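Local coordinates for protein aphrodisin (Mesocricetus auratus, PDB 1E5P) that acts as a lipocalin-family sex pheromone of the female hamster, eliciting copulatory behaviour from males, at residues I13-D18 with T106-V111. Numbering follows the deposited sequence. Where two conformers were deposited one is given.
Sequences IVIAAD and TNMIVV
The carbonyl oxygen of V111 takes two N-H groups: I13 N donates to V111 O at 2.8 Å, nearly in line with the C=O, and V14 N adds a long, weak bond. Two residues facing one make this a classic beta bulge in strand 8-17. Beyond it the antiparallel pairing is regular. V14 O receives an almost straight bond from V111 N, and A16 N to I109 O and I109 N to A16 O are both 2.8 Å.

At the far end D18 has left the strand but still pairs with N107 through three bonds: its N to N107 O, and both carboxylate oxygens to N107. Its CG sits between backbone N and carbonyl carbon (chi1 59°), which turns the carboxylate back to the neighbouring strand. D18 OD1 accepts from N107 N and D18 OD2 from N107 ND2, each at 2.9 Å. Both donors arrive from above the carboxylate plane, while OD2 lies in the plane of the amide; the two flat groups stand 68° apart. T106 CG2 approaches OD1, while its OG1 bonds N19 OD1.

On the face of I15, A17, M108 and V110, the side chain of M108, a selenomethionine in this model, bends at chi3 (50°) and brings M108 CE to 3.7 Å from I15 CG2, the two side chains lying side by side; I23 covers I15 and A17. V14, A16, I109 and V111 point to the other face, where L126 of helix 120-132 packs on V14, I109 and V111, and F129 on I109. This joins the first strand of the lipocalin barrel to strand 105-113, closing the barrel, with strand 91-99 flanking the latter and strand 140-142 flanking the former.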
ATOM      1  N   ILE A  13       3.414   6.760  -2.203  1.00 18.73           N
ATOM      2  CA  ILE A  13       3.284   7.909  -3.114  1.00 19.91           C
ATOM      3  C   ILE A  13       1.800   8.141  -3.406  1.00 19.97           C
ATOM      4  O   ILE A  13       1.295   9.266  -3.298  1.00 21.65           O
ATOM      5  CB  ILE A  13       4.057   7.682  -4.410  1.00 21.03           C
ATOM      6  CG1 ILE A  13       5.503   7.207  -4.159  1.00 19.24           C
ATOM      7  CG2 ILE A  13       4.041   8.963  -5.250  1.00 22.13           C
ATOM      8  CD1 ILE A  13       6.287   8.105  -3.251  1.00 19.45           C
ATOM      9  N   VAL A  14       1.101   7.091  -3.812  1.00 19.80           N
ATOM     10  CA  VAL A  14      -0.333   7.220  -4.140  1.00 20.22           C
ATOM     11  C   VAL A  14      -1.071   5.990  -3.630  1.00 19.74           C
ATOM     12  O   VAL A  14      -0.479   4.909  -3.520  1.00 20.52           O
ATOM     13  CB  VAL A  14      -0.609   7.362  -5.652  1.00 22.88           C
ATOM     14  CG1 VAL A  14       0.075   8.519  -6.331  0.50 21.41           C
ATOM     15  CG2 VAL A  14      -0.354   6.042  -6.357  0.50 22.77           C
ATOM     16  N   ILE A  15      -2.352   6.147  -3.284  1.00 19.51           N
ATOM     17  CA  ILE A  15      -3.203   5.045  -2.935  1.00 19.70           C
ATOM     18  C   ILE A  15      -4.544   5.254  -3.681  1.00 19.64           C
ATOM     19  O   ILE A  15      -4.969   6.420  -3.686  1.00 19.51           O
ATOM     20  CB  ILE A  15      -3.546   4.883  -1.447  1.00 20.68           C
ATOM     21  CG1 ILE A  15      -2.300   4.640  -0.595  1.00 20.16           C
ATOM     22  CG2 ILE A  15      -4.486   3.675  -1.260  1.00 21.01           C
ATOM     23  CD1 ILE A  15      -2.578   4.718   0.897  1.00 19.06           C
ATOM     24  N   ALA A  16      -5.050   4.229  -4.298  1.00 19.03           N
ATOM     25  CA  ALA A  16      -6.364   4.299  -4.966  1.00 19.99           C
ATOM     26  C   ALA A  16      -7.267   3.240  -4.339  1.00 19.72           C
ATOM     27  O   ALA A  16      -6.768   2.146  -4.033  1.00 20.30           O
ATOM     28  CB  ALA A  16      -6.212   4.045  -6.460  1.00 20.79           C
ATOM     29  N   ALA A  17      -8.547   3.504  -4.112  1.00 18.60           N
ATOM     30  CA  ALA A  17      -9.408   2.487  -3.512  1.00 19.67           C
ATOM     31  C   ALA A  17     -10.845   2.651  -4.022  1.00 20.69           C
ATOM     32  O   ALA A  17     -11.259   3.790  -4.277  1.00 21.60           O
ATOM     33  CB  ALA A  17      -9.439   2.627  -1.987  1.00 21.80           C
ATOM     34  N   ASP A  18     -11.562   1.538  -4.053  1.00 21.10           N
ATOM     35  CA  ASP A  18     -12.982   1.624  -4.480  1.00 21.71           C
ATOM     36  C   ASP A  18     -13.835   2.233  -3.391  1.00 21.84           C
ATOM     37  O   ASP A  18     -14.873   2.869  -3.717  0.50 20.60           O
ATOM     38  CB  ASP A  18     -13.489   0.301  -5.010  1.00 24.32           C
ATOM     39  CG  ASP A  18     -13.409  -0.859  -4.045  1.00 25.75           C
ATOM     40  OD1 ASP A  18     -12.840  -0.685  -2.961  1.00 24.03           O
ATOM     41  OD2 ASP A  18     -13.911  -1.963  -4.386  1.00 28.68           O
ATOM     42  N   THR A 106     -12.612  -3.906   0.519  1.00 19.21           N
ATOM     43  CA  THR A 106     -12.105  -2.716  -0.174  1.00 19.43           C
ATOM     44  C   THR A 106     -10.960  -3.159  -1.094  1.00 19.60           C
ATOM     45  O   THR A 106     -10.106  -3.887  -0.608  1.00 20.77           O
ATOM     46  CB  THR A 106     -11.584  -1.648   0.787  1.00 20.13           C
ATOM     47  OG1 THR A 106     -12.676  -1.251   1.644  1.00 20.82           O
ATOM     48  CG2 THR A 106     -11.067  -0.401   0.073  1.00 20.76           C
ATOM     49  N   ASN A 107     -11.019  -2.820  -2.365  1.00 19.55           N
ATOM     50  CA  ASN A 107      -9.983  -3.146  -3.353  1.00 20.54           C
ATOM     51  C   ASN A 107      -9.122  -1.884  -3.514  1.00 19.39           C
ATOM     52  O   ASN A 107      -9.679  -0.781  -3.659  1.00 19.84           O
ATOM     53  CB  ASN A 107     -10.636  -3.485  -4.688  1.00 23.84           C
ATOM     54  CG  ASN A 107     -11.456  -4.761  -4.520  0.50 24.67           C
ATOM     55  OD1 ASN A 107     -10.849  -5.816  -4.441  0.50 24.16           O
ATOM     56  ND2 ASN A 107     -12.765  -4.601  -4.417  0.50 26.82           N
HETATM   57  N   MSE A 108      -7.803  -2.061  -3.447  1.00 18.61           N
HETATM   58  CA  MSE A 108      -6.913  -0.921  -3.446  1.00 18.08           C
HETATM   59  C   MSE A 108      -5.670  -1.165  -4.328  1.00 18.73           C
HETATM   60  O   MSE A 108      -5.317  -2.311  -4.583  1.00 18.88           O
HETATM   61  CB  MSE A 108      -6.297  -0.699  -2.034  1.00 22.82           C
HETATM   62  CG  MSE A 108      -7.148  -0.689  -0.829  1.00 26.72           C
HETATM   63 SE   MSE A 108      -6.320  -0.766   0.776  1.00 27.12          SE
HETATM   64  CE  MSE A 108      -5.076   0.518   0.641  1.00 27.33           C
ATOM     65  N   ILE A 109      -5.110  -0.050  -4.748  1.00 18.35           N
ATOM     66  CA  ILE A 109      -3.810  -0.060  -5.425  1.00 18.84           C
ATOM     67  C   ILE A 109      -2.939   0.890  -4.602  1.00 19.61           C
ATOM     68  O   ILE A 109      -3.372   1.987  -4.249  1.00 20.92           O
ATOM     69  CB  ILE A 109      -3.836   0.431  -6.883  1.00 19.94           C
ATOM     70  CG1 ILE A 109      -4.621  -0.573  -7.724  1.00 22.07           C
ATOM     71  CG2 ILE A 109      -2.401   0.571  -7.412  1.00 21.35           C
ATOM     72  CD1 ILE A 109      -5.048  -0.034  -9.076  1.00 25.34           C
ATOM     73  N   VAL A 110      -1.744   0.441  -4.231  1.00 19.47           N
ATOM     74  CA  VAL A 110      -0.816   1.268  -3.488  1.00 18.85           C
ATOM     75  C   VAL A 110       0.476   1.380  -4.315  1.00 20.06           C
ATOM     76  O   VAL A 110       0.963   0.354  -4.818  1.00 21.85           O
ATOM     77  CB  VAL A 110      -0.473   0.631  -2.111  1.00 20.71           C
ATOM     78  CG1 VAL A 110       0.576   1.443  -1.396  1.00 20.26           C
ATOM     79  CG2 VAL A 110      -1.769   0.512  -1.303  1.00 21.94           C
ATOM     80  N   VAL A 111       0.947   2.599  -4.510  1.00 18.08           N
ATOM     81  CA  VAL A 111       2.237   2.764  -5.227  1.00 19.52           C
ATOM     82  C   VAL A 111       3.266   3.246  -4.205  1.00 19.49           C
ATOM     83  O   VAL A 111       3.140   4.327  -3.650  1.00 19.37           O
ATOM     84  CB  VAL A 111       2.163   3.758  -6.386  1.00 19.34           C
ATOM     85  CG1 VAL A 111       3.516   3.825  -7.122  1.00 21.64           C
ATOM     86  CG2 VAL A 111       1.037   3.412  -7.350  1.00 20.83           C
TER